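Local structure of galactose-1-phosphate uridylyltransferase (Bacillus cereus, 4QVU) at residues E71-I74 with A75-T78. The protein is of unknown function but has a HIT-like fold, binds zinc and may be a UDP-glucose:hexose-1-phosphate uridylyltransferase. Sequence-based numbering, arbitrary orientation.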
ATOM      1  N   GLU A  71     -39.068   6.479  -2.614  1.00114.23           N
ATOM      2  CA  GLU A  71     -38.626   7.361  -1.528  1.00113.86           C
ATOM      3  C   GLU A  71     -37.774   6.592  -0.482  1.00113.59           C
ATOM      4  O   GLU A  71     -36.760   7.124  -0.024  1.00112.33           O
ATOM      5  CB  GLU A  71     -39.845   8.009  -0.851  1.00118.66           C
ATOM      6  CG  GLU A  71     -39.528   9.178   0.071  1.00131.32           C
ATOM      7  CD  GLU A  71     -40.710   9.838   0.763  1.00160.32           C
ATOM      8  OE1 GLU A  71     -41.855   9.345   0.620  1.00158.25           O
ATOM      9  OE2 GLU A  71     -40.485  10.851   1.463  1.00157.71           O
ATOM     10  N   ASP A  72     -38.188   5.357  -0.114  1.00107.58           N
ATOM     11  CA  ASP A  72     -37.529   4.518   0.895  1.00104.00           C
ATOM     12  C   ASP A  72     -36.211   3.892   0.418  1.00100.91           C
ATOM     13  O   ASP A  72     -36.020   3.636  -0.775  1.00 99.49           O
ATOM     14  CB  ASP A  72     -38.461   3.387   1.345  1.00106.60           C
ATOM     15  CG  ASP A  72     -39.520   3.786   2.353  1.00123.12           C
ATOM     16  OD1 ASP A  72     -39.997   4.940   2.294  1.00126.35           O
ATOM     17  OD2 ASP A  72     -39.898   2.931   3.183  1.00131.34           O
ATOM     18  N   HIS A  73     -35.313   3.644   1.400  1.00 93.02           N
ATOM     19  CA  HIS A  73     -33.995   3.013   1.284  1.00 88.68           C
ATOM     20  C   HIS A  73     -33.610   2.392   2.670  1.00 89.37           C
ATOM     21  O   HIS A  73     -34.426   2.469   3.598  1.00 91.10           O
ATOM     22  CB  HIS A  73     -32.937   4.003   0.759  1.00 88.41           C
ATOM     23  CG  HIS A  73     -32.658   5.177   1.645  1.00 92.54           C
ATOM     24  ND1 HIS A  73     -33.524   6.249   1.714  1.00 96.76           N
ATOM     25  CD2 HIS A  73     -31.571   5.444   2.405  1.00 92.94           C
ATOM     26  CE1 HIS A  73     -32.962   7.111   2.542  1.00 96.44           C
ATOM     27  NE2 HIS A  73     -31.783   6.674   2.976  1.00 94.53           N
ATOM     28  N   ILE A  74     -32.410   1.744   2.794  1.00 80.51           N
ATOM     29  CA  ILE A  74     -31.939   1.028   3.999  1.00 78.48           C
ATOM     30  C   ILE A  74     -32.101   1.886   5.287  1.00 84.88           C
ATOM     31  O   ILE A  74     -32.639   1.368   6.267  1.00 86.21           O
ATOM     32  CB  ILE A  74     -30.473   0.532   3.850  1.00 78.24           C
ATOM     33  CG1 ILE A  74     -30.410  -0.632   2.834  1.00 77.06           C
ATOM     34  CG2 ILE A  74     -29.865   0.105   5.193  1.00 77.51           C
ATOM     35  CD1 ILE A  74     -29.039  -1.210   2.537  1.00 75.58           C
ATOM     36  N   ALA A  75     -31.672   3.164   5.283  1.00 81.93           N
ATOM     37  CA  ALA A  75     -31.754   4.058   6.449  1.00 83.37           C
ATOM     38  C   ALA A  75     -33.210   4.315   6.936  1.00 90.77           C
ATOM     39  O   ALA A  75     -33.409   4.539   8.133  1.00 91.95           O
ATOM     40  CB  ALA A  75     -31.100   5.387   6.127  1.00 83.94           C
ATOM     41  N   THR A  76     -34.208   4.259   6.025  1.00 88.44           N
ATOM     42  CA  THR A  76     -35.628   4.528   6.301  1.00 90.76           C
ATOM     43  C   THR A  76     -36.407   3.248   6.716  1.00 94.86           C
ATOM     44  O   THR A  76     -37.244   3.356   7.619  1.00 97.83           O
ATOM     45  CB  THR A  76     -36.265   5.165   5.047  1.00 98.78           C
ATOM     46  OG1 THR A  76     -35.650   6.431   4.834  1.00 98.28           O
ATOM     47  CG2 THR A  76     -37.765   5.384   5.165  1.00102.49           C
ATOM     48  N   TYR A  77     -36.153   2.072   6.072  1.00 87.98           N
ATOM     49  CA  TYR A  77     -36.873   0.793   6.291  1.00 87.67           C
ATOM     50  C   TYR A  77     -37.113   0.422   7.762  1.00 93.68           C
ATOM     51  O   TYR A  77     -36.249   0.655   8.612  1.00 92.99           O
ATOM     52  CB  TYR A  77     -36.136  -0.409   5.663  1.00 85.21           C
ATOM     53  CG  TYR A  77     -35.883  -0.338   4.173  1.00 84.08           C
ATOM     54  CD1 TYR A  77     -36.805   0.259   3.316  1.00 86.98           C
ATOM     55  CD2 TYR A  77     -34.786  -0.975   3.603  1.00 81.94           C
ATOM     56  CE1 TYR A  77     -36.580   0.320   1.943  1.00 85.88           C
ATOM     57  CE2 TYR A  77     -34.551  -0.924   2.230  1.00 81.22           C
ATOM     58  CZ  TYR A  77     -35.454  -0.278   1.404  1.00 88.11           C
ATOM     59  OH  TYR A  77     -35.229  -0.210   0.054  1.00 87.40           O
ATOM     60  N   THR A  78     -38.272  -0.225   8.037  1.00 92.20           N
ATOM     61  CA  THR A  78     -38.606  -0.732   9.376  1.00 94.22           C
ATOM     62  C   THR A  78     -37.685  -1.919   9.700  1.00 98.27           C
ATOM     63  O   THR A  78     -37.076  -2.487   8.785  1.00 96.12           O
ATOM     64  CB  THR A  78     -40.098  -1.119   9.495  1.00101.27           C
ATOM     65  OG1 THR A  78     -40.428  -2.118   8.529  1.00 98.28           O
ATOM     66  CG2 THR A  78     -41.035   0.072   9.378  1.00100.09           C
TER
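The methyl group of A75 packs against the imidazole of H73, with CB 3.5 Å from NE2; with CG between the backbone N and the carbonyl carbon (chi1 63°), the ring of H73 swings back toward A75 and T76. T76 comes next and lies across two side chains of the preceding segment. Its OG1 approaches CE1 of H73 at 3.6 Å without a hydrogen bond, while its CG2 packs on the carboxylate of D72, 3.7 Å from OD1. The backbone N of T76 donates to O of H73 from above the carbonyl plane, at 3.0 Å. A straighter bond to the same oxygen, also 3.0 Å, comes from N of Y77 (N-H...O angle 159°), so two donors grip O of H73 and close a beta-turn over I74 and A75 and, one residue on, an alpha-turn. The Y77 ring folds back under this turn: O of H73 stands 3.1 Å above its plane over the centre, and I74 N lies nearer the rim of the same face. CB of D72 comes within 3.6 Å of CE1 of Y77, and OE1 of E66 is hydrogen-bonded to OH of Y77. T78 takes the N-cap position of helix 79-97, its OG1 weakly hydrogen-bonded to N of H81. The turn lies in the loop from strand 59-65 to that helix, with I74 reaching strand 203-211 and A75 and H73 resting on L194 of helix 179-195.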